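Local coordinates for protein gene product PA4716 (Pseudomonas aeruginosa, PDB 1U0K) that has no established function but is probably an isomerase of the PhzF family, which is related to diaminopimelate epimerase, at residues W140-S146 and A179-L185; V219-A225 and S256-V260; M37-R42 and R64-E70; V171-L176 and Y198-V202; A75-L80 and A120-Q124. One frame throughout, in Å; residues are numbered along the deposited sequence.

Interaction 1: W140-S146 and A179-L185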
# COMPACT_ATOMS: atom_id res chain seq x y z
N TRP A 140 -22.68 -6.10 19.28
CA TRP A 140 -22.49 -5.00 18.35
C TRP A 140 -21.22 -5.17 17.52
O TRP A 140 -21.23 -4.98 16.30
CB TRP A 140 -22.47 -3.65 19.09
CG TRP A 140 -22.40 -2.47 18.16
CD1 TRP A 140 -23.45 -1.77 17.63
CD2 TRP A 140 -21.21 -1.87 17.63
NE1 TRP A 140 -22.98 -0.77 16.81
CE2 TRP A 140 -21.61 -0.81 16.79
CE3 TRP A 140 -19.84 -2.12 17.78
CZ2 TRP A 140 -20.70 -0.00 16.12
CZ3 TRP A 140 -18.93 -1.33 17.11
CH2 TRP A 140 -19.37 -0.27 16.29
N PHE A 141 -20.12 -5.56 18.16
CA PHE A 141 -18.85 -5.72 17.45
C PHE A 141 -18.91 -6.87 16.43
O PHE A 141 -18.34 -6.78 15.35
CB PHE A 141 -17.69 -5.91 18.43
CG PHE A 141 -17.06 -4.62 18.86
CD1 PHE A 141 -17.44 -3.99 20.03
CD2 PHE A 141 -16.09 -4.02 18.07
CE1 PHE A 141 -16.86 -2.78 20.42
CE2 PHE A 141 -15.51 -2.82 18.44
CZ PHE A 141 -15.89 -2.20 19.62
N ALA A 142 -19.60 -7.95 16.79
CA ALA A 142 -19.78 -9.06 15.86
C ALA A 142 -20.44 -8.57 14.57
O ALA A 142 -19.97 -8.85 13.48
CB ALA A 142 -20.61 -10.17 16.50
N GLU A 143 -21.50 -7.79 14.72
CA GLU A 143 -22.25 -7.29 13.56
C GLU A 143 -21.53 -6.20 12.76
O GLU A 143 -21.80 -6.01 11.57
CB GLU A 143 -23.61 -6.81 14.02
CG GLU A 143 -24.50 -7.96 14.48
CD GLU A 143 -25.56 -7.55 15.47
OE1 GLU A 143 -25.60 -6.36 15.83
OE2 GLU A 143 -26.35 -8.42 15.90
N ALA A 144 -20.60 -5.50 13.40
CA ALA A 144 -19.74 -4.55 12.71
C ALA A 144 -18.79 -5.26 11.76
O ALA A 144 -18.22 -4.64 10.88
CB ALA A 144 -18.96 -3.72 13.72
N PHE A 145 -18.61 -6.57 11.96
CA PHE A 145 -17.83 -7.41 11.06
C PHE A 145 -18.70 -8.44 10.31
O PHE A 145 -18.21 -9.49 9.91
CB PHE A 145 -16.71 -8.10 11.85
CG PHE A 145 -15.56 -7.19 12.18
CD1 PHE A 145 -15.59 -6.40 13.32
CD2 PHE A 145 -14.46 -7.10 11.34
CE1 PHE A 145 -14.53 -5.54 13.62
CE2 PHE A 145 -13.41 -6.25 11.64
CZ PHE A 145 -13.45 -5.47 12.77
N SER A 146 -19.97 -8.11 10.10
CA SER A 146 -20.92 -8.96 9.35
C SER A 146 -21.15 -10.35 9.97
O SER A 146 -21.39 -11.32 9.26
CB SER A 146 -20.47 -9.10 7.89
OG SER A 146 -20.19 -7.84 7.30
N ALA A 179 -15.72 -12.63 7.63
CA ALA A 179 -15.74 -11.35 8.32
C ALA A 179 -15.48 -10.19 7.36
O ALA A 179 -14.60 -10.28 6.50
CB ALA A 179 -14.71 -11.33 9.45
N ARG A 180 -16.27 -9.13 7.49
CA ARG A 180 -16.14 -7.91 6.69
C ARG A 180 -16.57 -6.70 7.53
O ARG A 180 -17.72 -6.62 7.95
CB ARG A 180 -17.02 -7.97 5.45
CG ARG A 180 -16.77 -9.17 4.54
CD ARG A 180 -17.54 -9.13 3.22
NE ARG A 180 -17.39 -7.87 2.50
CZ ARG A 180 -16.28 -7.47 1.88
NH1 ARG A 180 -15.18 -8.23 1.87
NH2 ARG A 180 -16.26 -6.30 1.26
N GLN A 181 -15.65 -5.75 7.74
CA GLN A 181 -15.98 -4.54 8.50
C GLN A 181 -16.95 -3.64 7.72
O GLN A 181 -16.64 -3.20 6.62
CB GLN A 181 -14.71 -3.76 8.83
CG GLN A 181 -14.90 -2.71 9.92
CD GLN A 181 -13.65 -1.92 10.20
OE1 GLN A 181 -12.55 -2.48 10.25
NE2 GLN A 181 -13.79 -0.61 10.37
N VAL A 182 -18.12 -3.38 8.31
CA VAL A 182 -19.15 -2.54 7.69
C VAL A 182 -19.53 -1.29 8.52
O VAL A 182 -20.28 -0.44 8.04
CB VAL A 182 -20.43 -3.35 7.38
CG1 VAL A 182 -20.12 -4.47 6.39
CG2 VAL A 182 -21.07 -3.92 8.65
N ASN A 183 -19.04 -1.18 9.75
CA ASN A 183 -19.34 -0.02 10.59
C ASN A 183 -18.08 0.70 11.06
O ASN A 183 -17.00 0.11 11.12
CB ASN A 183 -20.18 -0.42 11.80
CG ASN A 183 -21.54 -0.98 11.42
OD1 ASN A 183 -22.05 -1.88 12.10
ND2 ASN A 183 -22.12 -0.47 10.34
N ASP A 184 -18.24 1.98 11.39
CA ASP A 184 -17.17 2.74 12.02
C ASP A 184 -17.02 2.25 13.46
O ASP A 184 -18.01 2.12 14.18
CB ASP A 184 -17.48 4.24 12.01
CG ASP A 184 -16.47 5.05 12.80
OD1 ASP A 184 -15.33 5.20 12.32
OD2 ASP A 184 -16.72 5.55 13.92
N LEU A 185 -15.78 1.97 13.85
CA LEU A 185 -15.49 1.36 15.15
C LEU A 185 -14.90 2.34 16.15
O LEU A 185 -14.70 1.98 17.30
CB LEU A 185 -14.48 0.22 14.96
CG LEU A 185 -14.82 -0.86 13.93
CD1 LEU A 185 -13.63 -1.78 13.74
CD2 LEU A 185 -16.06 -1.64 14.35
O HOH W 1 -22.34 -3.10 14.47
O HOH W 2 -20.38 -7.30 3.95
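Two carbonyls at the end of a helix are taken up by an irregular chain rather than by further helix: V182 N donates to A144 O (2.9 Å) and R180 N to F145 O (3.1 Å), both nearly linear, with the two backbones running in opposite directions. S146, at positive phi, turns the chain and sends OG to R180 O at 2.8 Å. CA-H...O contacts support the pairing, as from Q181 CA to A144 O (3.3 Å). On the polar side, water 1 donates to both W140 O (2.8 Å) and N183 OD1 (2.7 Å). The apolar side rests on L185, whose CD2 lies 3.6 Å from A144 CB and 4.0 Å from W140 CZ3, while its CD1 reaches F145 CZ at 3.8 Å. Beneath, F145 also packs on V197 and L199 of strand 196-201. The helix ends in a Schellman motif, with S146 as C-prime residue, S146 N bonded to E143 O and L147 N to A142 O.

Interaction 2: V219-A225 and S256-V260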
# COMPACT_ATOMS: atom_id res chain seq x y z
N VAL A 219 -0.96 -8.71 7.22
CA VAL A 219 -0.53 -10.09 7.01
C VAL A 219 -0.24 -10.79 8.35
O VAL A 219 -0.66 -11.93 8.56
CB VAL A 219 0.73 -10.15 6.11
CG1 VAL A 219 1.28 -11.56 6.02
CG2 VAL A 219 0.42 -9.58 4.71
N ALA A 220 0.49 -10.13 9.24
CA ALA A 220 0.95 -10.75 10.48
C ALA A 220 1.34 -9.67 11.49
O ALA A 220 2.33 -8.97 11.29
CB ALA A 220 2.13 -11.66 10.20
N THR A 221 0.56 -9.57 12.57
CA THR A 221 0.60 -8.42 13.47
C THR A 221 1.32 -8.76 14.77
O THR A 221 0.73 -9.34 15.68
CB THR A 221 -0.85 -7.97 13.75
OG1 THR A 221 -1.56 -7.80 12.51
CG2 THR A 221 -0.91 -6.60 14.40
N GLY A 222 2.59 -8.39 14.87
CA GLY A 222 3.37 -8.67 16.06
C GLY A 222 2.85 -7.98 17.31
O GLY A 222 3.01 -8.50 18.43
N SER A 223 2.22 -6.82 17.14
CA SER A 223 1.71 -6.04 18.26
C SER A 223 0.46 -6.69 18.88
O SER A 223 0.15 -6.43 20.04
CB SER A 223 1.43 -4.59 17.87
OG SER A 223 0.60 -4.49 16.72
N ALA A 224 -0.24 -7.51 18.08
CA ALA A 224 -1.40 -8.29 18.55
C ALA A 224 -1.00 -9.69 19.00
O ALA A 224 -1.71 -10.32 19.80
CB ALA A 224 -2.46 -8.39 17.46
N ALA A 225 0.12 -10.20 18.49
CA ALA A 225 0.57 -11.55 18.79
C ALA A 225 0.84 -11.73 20.27
O ALA A 225 0.52 -12.78 20.84
CB ALA A 225 1.81 -11.88 17.97
N SER A 256 1.38 -17.08 7.34
CA SER A 256 2.55 -16.76 8.14
C SER A 256 2.43 -17.38 9.52
O SER A 256 1.32 -17.59 10.01
CB SER A 256 2.70 -15.24 8.28
OG SER A 256 2.68 -14.60 7.02
N ARG A 257 3.58 -17.64 10.12
CA ARG A 257 3.66 -18.24 11.45
C ARG A 257 4.37 -17.29 12.39
O ARG A 257 5.47 -16.81 12.08
CB ARG A 257 4.40 -19.57 11.38
CG ARG A 257 3.72 -20.61 10.53
CD ARG A 257 4.47 -21.93 10.45
NE ARG A 257 5.59 -21.86 9.52
CZ ARG A 257 5.49 -21.87 8.18
NH1 ARG A 257 4.31 -21.94 7.58
NH2 ARG A 257 6.59 -21.80 7.44
N LEU A 258 3.74 -17.01 13.52
CA LEU A 258 4.28 -16.12 14.53
C LEU A 258 4.54 -16.98 15.77
O LEU A 258 3.61 -17.59 16.31
CB LEU A 258 3.28 -15.01 14.85
CG LEU A 258 2.81 -14.10 13.71
CD1 LEU A 258 1.67 -14.71 12.90
CD2 LEU A 258 2.37 -12.75 14.25
N ASP A 259 5.79 -17.06 16.19
CA ASP A 259 6.17 -17.83 17.37
C ASP A 259 5.91 -17.01 18.62
O ASP A 259 6.29 -15.85 18.69
CB ASP A 259 7.65 -18.23 17.31
CG ASP A 259 7.97 -19.11 16.13
OD1 ASP A 259 7.06 -19.84 15.67
OD2 ASP A 259 9.09 -19.15 15.57
N VAL A 260 5.25 -17.61 19.60
CA VAL A 260 4.89 -16.91 20.83
C VAL A 260 5.14 -17.79 22.05
O VAL A 260 5.18 -19.00 21.94
CB VAL A 260 3.42 -16.44 20.82
CG1 VAL A 260 3.21 -15.38 19.74
CG2 VAL A 260 2.46 -17.61 20.60
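Here the start of helix 222-234 is laid on strand 256-262, a helix-on-sheet contact of the kind that builds each half of the PhzF and diaminopimelate epimerase fold, where a sheet curls round a central helix. Walking along 219-225, V219 comes first: its CG1 lies 3.5 Å from S256 OG, a hydroxyl bonded to R254 O. A220 is extended and points its methyl at the strand, CB standing 4.1 Å from both S256 CB and L258 CD1. T221 turns its side chain away from the strand; although at the N-cap position, it makes no capping bond, and OG1 is instead hydrogen-bonded to D218 and Q248. That side chain is about 6 Å from that of E48, the predicted active-site residue, so the turn lies close to the probable catalytic cleft. The T221 backbone still touches the strand, N being 4.0 Å from L258 CD2. G222 opens the helix, and one turn later A225 again faces the strand. The buried strand residues S256, L258 and V260 point at this chain, whereas R257 and D259 turn to the other face, where they meet E15 and Y119. L258 fills the angle between loop and helix, and A225 CB closes the contact, 3.9 Å from L258 CD2 and 4.2 Å from V260 CG1.

Interaction 3: M37-R42 and R64-E70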
# COMPACT_ATOMS: atom_id res chain seq x y z
N MSE A 37 9.14 11.31 7.89
CA MSE A 37 8.97 9.91 8.22
C MSE A 37 7.58 9.43 7.78
O MSE A 37 7.45 8.39 7.14
CB MSE A 37 9.18 9.67 9.71
CG MSE A 37 10.62 9.85 10.13
SE MSE A 37 10.79 9.59 12.05
CE MSE A 37 12.53 10.36 12.36
N GLN A 38 6.54 10.21 8.08
CA GLN A 38 5.20 9.85 7.64
C GLN A 38 5.10 9.83 6.12
O GLN A 38 4.44 8.95 5.56
CB GLN A 38 4.14 10.78 8.24
CG GLN A 38 2.71 10.41 7.87
CD GLN A 38 2.27 9.07 8.42
OE1 GLN A 38 2.37 8.03 7.74
NE2 GLN A 38 1.79 9.08 9.64
N ALA A 39 5.74 10.78 5.47
CA ALA A 39 5.69 10.88 4.01
C ALA A 39 6.42 9.70 3.35
O ALA A 39 5.94 9.17 2.35
CB ALA A 39 6.24 12.20 3.53
N TRP A 40 7.56 9.29 3.91
CA TRP A 40 8.31 8.13 3.39
C TRP A 40 7.52 6.85 3.62
O TRP A 40 7.57 5.94 2.79
CB TRP A 40 9.71 8.03 4.03
CG TRP A 40 10.76 8.73 3.27
CD1 TRP A 40 11.38 9.88 3.60
CD2 TRP A 40 11.27 8.34 2.00
NE1 TRP A 40 12.30 10.22 2.63
CE2 TRP A 40 12.24 9.29 1.63
CE3 TRP A 40 11.04 7.26 1.14
CZ2 TRP A 40 12.96 9.20 0.44
CZ3 TRP A 40 11.75 7.18 -0.05
CH2 TRP A 40 12.70 8.14 -0.38
N THR A 41 6.80 6.76 4.72
CA THR A 41 5.96 5.58 4.99
C THR A 41 4.90 5.46 3.88
O THR A 41 4.66 4.37 3.36
CB THR A 41 5.33 5.71 6.38
OG1 THR A 41 6.36 5.75 7.38
CG2 THR A 41 4.51 4.47 6.72
N ARG A 42 4.29 6.58 3.52
CA ARG A 42 3.28 6.61 2.46
C ARG A 42 3.91 6.34 1.10
O ARG A 42 3.27 5.74 0.22
CB ARG A 42 2.54 7.94 2.48
CG ARG A 42 1.56 8.01 3.62
CD ARG A 42 1.09 9.41 3.96
NE ARG A 42 0.20 9.33 5.11
CZ ARG A 42 -0.23 10.37 5.81
NH1 ARG A 42 0.13 11.60 5.48
NH2 ARG A 42 -1.04 10.18 6.84
N ARG A 64 11.02 4.69 15.56
CA ARG A 64 9.74 5.32 15.29
C ARG A 64 9.04 4.43 14.26
O ARG A 64 9.64 4.09 13.24
CB ARG A 64 9.91 6.73 14.72
CG ARG A 64 10.76 7.71 15.54
CD ARG A 64 10.06 8.31 16.72
NE ARG A 64 8.90 9.14 16.38
CZ ARG A 64 8.94 10.41 16.01
NH1 ARG A 64 10.08 11.06 15.85
NH2 ARG A 64 7.79 11.03 15.77
N ILE A 65 7.81 4.03 14.56
CA ILE A 65 7.03 3.16 13.69
C ILE A 65 5.80 3.89 13.19
O ILE A 65 5.08 4.50 13.98
CB ILE A 65 6.59 1.87 14.43
CG1 ILE A 65 7.79 1.06 14.91
CG2 ILE A 65 5.71 1.03 13.53
CD1 ILE A 65 7.43 -0.03 15.91
N PHE A 66 5.58 3.84 11.88
CA PHE A 66 4.42 4.46 11.26
C PHE A 66 3.66 3.48 10.40
O PHE A 66 4.25 2.66 9.70
CB PHE A 66 4.84 5.61 10.36
CG PHE A 66 5.43 6.79 11.08
CD1 PHE A 66 6.73 6.76 11.52
CD2 PHE A 66 4.67 7.93 11.28
CE1 PHE A 66 7.27 7.86 12.18
CE2 PHE A 66 5.20 9.03 11.95
CZ PHE A 66 6.49 8.98 12.40
N THR A 67 2.34 3.60 10.44
CA THR A 67 1.50 3.06 9.37
C THR A 67 1.24 4.17 8.36
O THR A 67 1.67 5.30 8.54
CB THR A 67 0.15 2.53 9.90
OG1 THR A 67 -0.63 3.63 10.38
CG2 THR A 67 0.32 1.58 11.05
N LEU A 68 0.48 3.88 7.32
CA LEU A 68 0.13 4.91 6.36
C LEU A 68 -0.82 5.93 6.98
O LEU A 68 -0.97 7.02 6.45
CB LEU A 68 -0.45 4.31 5.07
CG LEU A 68 0.62 4.04 4.03
CD1 LEU A 68 1.42 2.80 4.36
CD2 LEU A 68 0.04 3.92 2.64
N GLU A 69 -1.44 5.58 8.10
CA GLU A 69 -2.39 6.48 8.77
C GLU A 69 -1.73 7.38 9.82
O GLU A 69 -2.06 8.58 9.90
CB GLU A 69 -3.52 5.67 9.41
CG GLU A 69 -4.56 5.19 8.40
CD GLU A 69 -4.28 3.82 7.82
OE1 GLU A 69 -3.12 3.36 7.82
OE2 GLU A 69 -5.26 3.19 7.34
N GLU A 70 -0.82 6.83 10.61
CA GLU A 70 -0.36 7.51 11.82
C GLU A 70 0.88 6.85 12.41
O GLU A 70 1.23 5.73 12.04
CB GLU A 70 -1.47 7.46 12.88
CG GLU A 70 -1.74 6.04 13.39
CD GLU A 70 -3.12 5.84 13.97
OE1 GLU A 70 -3.67 4.70 13.87
OE2 GLU A 70 -3.65 6.82 14.54
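R42 makes the firmest polar link, donating from both NE (2.9 Å) and NH2 (3.2 Å) to the single carbonyl L68 O, which lies near the plane of the guanidinium. That carbonyl belongs to the turn after strand 60-67, where T67 OG1 accepts from E69 N (3.1 Å) and E70 N (3.2 Å), an ST turn and ST motif combined. T67, on the other face, brings its side chain about 4 Å from that of E48, the predicted active-site residue. Within the helix, T41 OG1 donates to M37 O at 2.9 Å, which settles its proton while the oxygen sits 3.3 Å from F66 CB. Outward from here the contact is mainly packing. F66 points at the helix, with Q38 N over one face of its ring and M37 CB 3.6 Å from its CE1. The selenium of M37, a selenomethionine, is 5.1 Å from the F66 ring centroid in an oblique Met-aromatic contact, and it also lies over one face of the R64 guanidinium, which is held by salt bridges to E71 and D34. L68 CD1 closes the other end, 3.7 Å from T41 O. The axes of helix 37-42 and strand 64-67 approach to 8.2 Å and cross at -49°. Apolar packing of M37 and F66 thus seats helix 34-44 on the strand, while the paired R42 bonds to L68 O tie it to the turn that follows.

Interaction 4: V171-L176 and Y198-V202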
# COMPACT_ATOMS: atom_id res chain seq x y z
N VAL A 171 -14.10 -15.48 17.90
CA VAL A 171 -15.13 -15.93 16.97
C VAL A 171 -14.81 -17.35 16.49
O VAL A 171 -13.71 -17.86 16.74
CB VAL A 171 -15.25 -14.99 15.74
CG1 VAL A 171 -15.69 -13.61 16.19
CG2 VAL A 171 -13.93 -14.91 14.96
N THR A 172 -15.76 -17.99 15.81
CA THR A 172 -15.57 -19.34 15.30
C THR A 172 -14.72 -19.31 14.04
O THR A 172 -14.70 -18.31 13.32
CB THR A 172 -16.91 -20.04 14.96
OG1 THR A 172 -17.63 -19.28 13.99
CG2 THR A 172 -17.85 -20.09 16.15
N ALA A 173 -14.05 -20.42 13.76
CA ALA A 173 -13.28 -20.57 12.53
C ALA A 173 -14.11 -20.25 11.29
O ALA A 173 -13.62 -19.63 10.34
CB ALA A 173 -12.70 -21.98 12.42
N GLU A 174 -15.37 -20.67 11.29
CA GLU A 174 -16.28 -20.44 10.17
C GLU A 174 -16.57 -18.94 10.01
O GLU A 174 -16.54 -18.42 8.91
CB GLU A 174 -17.58 -21.21 10.39
CG GLU A 174 -18.52 -21.24 9.19
CD GLU A 174 -19.99 -21.42 9.58
OE1 GLU A 174 -20.42 -20.84 10.60
OE2 GLU A 174 -20.72 -22.14 8.85
N ALA A 175 -16.85 -18.28 11.13
CA ALA A 175 -17.14 -16.85 11.16
C ALA A 175 -15.95 -16.00 10.69
O ALA A 175 -16.14 -14.96 10.05
CB ALA A 175 -17.55 -16.43 12.56
N LEU A 176 -14.74 -16.45 10.99
CA LEU A 176 -13.52 -15.70 10.68
C LEU A 176 -13.33 -15.52 9.18
O LEU A 176 -12.86 -14.47 8.73
CB LEU A 176 -12.30 -16.40 11.28
CG LEU A 176 -10.97 -15.65 11.21
CD1 LEU A 176 -11.02 -14.37 12.04
CD2 LEU A 176 -9.83 -16.54 11.66
N TYR A 198 -9.02 -7.27 16.90
CA TYR A 198 -8.35 -8.45 16.38
C TYR A 198 -9.32 -9.64 16.51
O TYR A 198 -9.65 -10.06 17.61
CB TYR A 198 -7.05 -8.72 17.15
CG TYR A 198 -6.13 -9.72 16.48
CD1 TYR A 198 -5.17 -9.31 15.57
CD2 TYR A 198 -6.21 -11.08 16.78
CE1 TYR A 198 -4.31 -10.23 14.96
CE2 TYR A 198 -5.36 -12.00 16.18
CZ TYR A 198 -4.42 -11.58 15.26
OH TYR A 198 -3.58 -12.50 14.66
N LEU A 199 -9.80 -10.14 15.37
CA LEU A 199 -10.67 -11.32 15.36
C LEU A 199 -9.84 -12.57 15.60
O LEU A 199 -8.80 -12.74 14.97
CB LEU A 199 -11.41 -11.45 14.02
CG LEU A 199 -12.23 -10.26 13.54
CD1 LEU A 199 -12.98 -10.62 12.27
CD2 LEU A 199 -13.20 -9.78 14.61
N LEU A 200 -10.31 -13.44 16.48
CA LEU A 200 -9.51 -14.55 16.98
C LEU A 200 -10.29 -15.86 17.02
O LEU A 200 -11.27 -15.97 17.74
CB LEU A 200 -9.00 -14.23 18.38
CG LEU A 200 -8.09 -15.26 19.08
CD1 LEU A 200 -6.82 -15.46 18.28
CD2 LEU A 200 -7.77 -14.80 20.48
N ASP A 201 -9.83 -16.84 16.25
CA ASP A 201 -10.22 -18.24 16.42
C ASP A 201 -9.27 -18.87 17.44
O ASP A 201 -8.13 -19.17 17.12
CB ASP A 201 -10.15 -18.95 15.06
CG ASP A 201 -10.28 -20.46 15.18
OD1 ASP A 201 -10.78 -20.95 16.21
OD2 ASP A 201 -9.90 -21.22 14.27
N VAL A 202 -9.74 -19.06 18.67
CA VAL A 202 -8.88 -19.51 19.77
C VAL A 202 -8.44 -20.97 19.62
O VAL A 202 -7.37 -21.34 20.11
CB VAL A 202 -9.52 -19.31 21.17
CG1 VAL A 202 -9.94 -17.86 21.36
CG2 VAL A 202 -10.69 -20.26 21.40
O HOH W 3 -12.65 -18.45 19.21
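T172 sets the conformation of the first segment: its p rotamer turns OG1 back to accept from A175 N (3.1 Å), the N-cap bond that starts the short, weakly bonded helix 173-177. One turn on, L176 adopts chi1 t and chi2 p and spreads its methyls over the strand, CD1 3.5 Å from L199 CB and CD2 4.2 Å from D201 CB. L199, in the m, t conformation, points towards this helix, and V171, also m in chi1, adds CG2 at 4.4 Å from L199 CB. D201 takes chi1 t, which carries OD2 to 3.4 Å from A173 CB, while OD1 has weak hydrogen bonds to D203 N and G204 N in the following turn. L200 turns its side chain the other way and contributes through its backbone: V171 N donates to L200 O at 2.9 Å. A CA-H...O contact from D201 CA to V171 O (3.5 Å) follows, and water 3 joins V171 O (2.8 Å) to V202 N (3.0 Å). The V171 bond continues the pairing of parallel strands 166-170 and 196-201, whose connection runs through helices 173-177 and 186-192 as a beta-alpha-beta crossover. Helix 173-177 therefore packs on one face of strand 196-201; on the opposite face Y198 and L200 meet V228 of helix 222-234.

Interaction 5: A75-L80 and A120-Q124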
# COMPACT_ATOMS: atom_id res chain seq x y z
N ALA A 75 5.36 -1.69 20.83
CA ALA A 75 6.05 -2.92 20.48
C ALA A 75 5.32 -3.67 19.36
O ALA A 75 4.11 -3.89 19.47
CB ALA A 75 6.18 -3.82 21.72
N GLY A 76 6.04 -4.01 18.29
CA GLY A 76 5.46 -4.72 17.14
C GLY A 76 6.52 -5.42 16.29
O GLY A 76 7.72 -5.25 16.57
N HIS A 77 6.11 -6.16 15.26
CA HIS A 77 7.03 -6.87 14.35
C HIS A 77 8.01 -6.01 13.48
O HIS A 77 8.99 -6.55 12.97
CB HIS A 77 6.26 -7.81 13.43
CG HIS A 77 5.48 -7.09 12.39
ND1 HIS A 77 4.29 -6.45 12.67
CD2 HIS A 77 5.75 -6.82 11.09
CE1 HIS A 77 3.86 -5.83 11.59
NE2 HIS A 77 4.73 -6.04 10.62
N PRO A 78 7.78 -4.71 13.27
CA PRO A 78 8.86 -3.87 12.73
C PRO A 78 10.13 -3.96 13.57
O PRO A 78 11.22 -3.82 13.03
CB PRO A 78 8.26 -2.47 12.77
CG PRO A 78 6.82 -2.72 12.57
CD PRO A 78 6.54 -3.93 13.44
N LEU A 79 10.00 -4.22 14.87
CA LEU A 79 11.17 -4.36 15.73
C LEU A 79 11.97 -5.62 15.40
O LEU A 79 13.20 -5.58 15.43
CB LEU A 79 10.80 -4.32 17.23
CG LEU A 79 10.09 -3.07 17.77
CD1 LEU A 79 9.85 -3.22 19.28
CD2 LEU A 79 10.82 -1.78 17.53
N LEU A 80 11.29 -6.72 15.07
CA LEU A 80 11.96 -7.94 14.63
C LEU A 80 12.78 -7.70 13.37
O LEU A 80 13.92 -8.16 13.27
CB LEU A 80 10.94 -9.04 14.35
CG LEU A 80 10.14 -9.50 15.56
CD1 LEU A 80 9.21 -10.63 15.12
CD2 LEU A 80 11.04 -9.93 16.72
N ALA A 120 14.55 -13.60 14.64
CA ALA A 120 14.56 -12.54 15.64
C ALA A 120 13.42 -12.74 16.64
O ALA A 120 12.35 -13.23 16.29
CB ALA A 120 14.44 -11.19 14.96
N GLU A 121 13.68 -12.34 17.88
CA GLU A 121 12.70 -12.46 18.95
C GLU A 121 12.73 -11.23 19.84
O GLU A 121 13.78 -10.62 20.04
CB GLU A 121 13.04 -13.70 19.77
CG GLU A 121 12.10 -14.03 20.90
CD GLU A 121 12.61 -15.23 21.67
OE1 GLU A 121 12.52 -16.35 21.15
OE2 GLU A 121 13.16 -15.04 22.78
N MSE A 122 11.58 -10.88 20.39
CA MSE A 122 11.46 -9.73 21.27
C MSE A 122 10.73 -10.11 22.55
O MSE A 122 9.90 -11.02 22.54
CB MSE A 122 10.72 -8.61 20.56
CG MSE A 122 9.25 -8.89 20.30
SE MSE A 122 8.52 -7.63 19.02
CE MSE A 122 8.23 -6.28 20.11
N ASP A 123 11.05 -9.40 23.63
CA ASP A 123 10.35 -9.51 24.90
C ASP A 123 9.39 -8.33 25.03
O ASP A 123 9.81 -7.18 25.19
CB ASP A 123 11.36 -9.51 26.05
CG ASP A 123 10.71 -9.76 27.42
OD1 ASP A 123 9.51 -10.13 27.48
OD2 ASP A 123 11.33 -9.60 28.49
N GLN A 124 8.09 -8.61 24.92
CA GLN A 124 7.07 -7.58 25.00
C GLN A 124 6.62 -7.25 26.42
O GLN A 124 5.80 -6.36 26.62
CB GLN A 124 5.86 -8.00 24.16
CG GLN A 124 6.19 -8.20 22.69
CD GLN A 124 4.97 -8.18 21.79
OE1 GLN A 124 3.84 -8.27 22.26
NE2 GLN A 124 5.19 -8.07 20.50
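M122, a selenomethionine, reaches under the turn at the start of helix 78-90: its CE lies 3.6 Å from both A75 CB and L79 CD1, and its SE is 3.5 Å from G76 O. Chi angles p, t and m along the chain carry the methyl into this gap between the loop and the first helical residues. G76 O also accepts from L79 N at 3.0 Å, so the selenium sits beside the carbonyl that begins the turn. At G76 a side chain would point away from the strand, and an ideal CB would be only 3.4 Å from P78 CD. L80 is the second anchor. Its CD2 stands 4.0 Å from A120 CB and 4.1 Å from M122 CB, resting on the backbone between them at 3.8 Å from M122 N, while L80 O is 3.5 Å from A120 CB. E121 faces away and forms a salt bridge with R110. Q124, at the far end, touches A75 loosely, CG to CB 4.5 Å; its amide is hydrogen-bonded to T162 and to G222 O. Strand 117-129 runs between 106-114 and 267-282 in the sheet, and the start of the helix packs on it: L79 and M122 meet V107 and L109, P78 and L79 reach strand 48-54, and H77 touches the predicted active-site residue E48.

How the interactions relate
Along the chain interaction 3 closes first and interaction 5 follows; interactions 1 and 4 then alternate their segments, and interaction 2 comes last. Interactions 2, 3, 4 and 5 all reach the same branched sheet. Interaction 3 meets interaction 5 where I65 packs on P78 and L79, and interaction 1 meets interaction 4 where A179 CB lies 3.4 Å from L199 CD1. Interactions 2 and 5, centres 10 Å apart, join at the starts of helices 222-234 and 78-90 through Q124 NE2 and G222 O (3.0 Å). Interaction 2 also touches interaction 4, through A224 and Y198. The two helices thus begin side by side near predicted active-site E48, consistent with a cleft between the two halves.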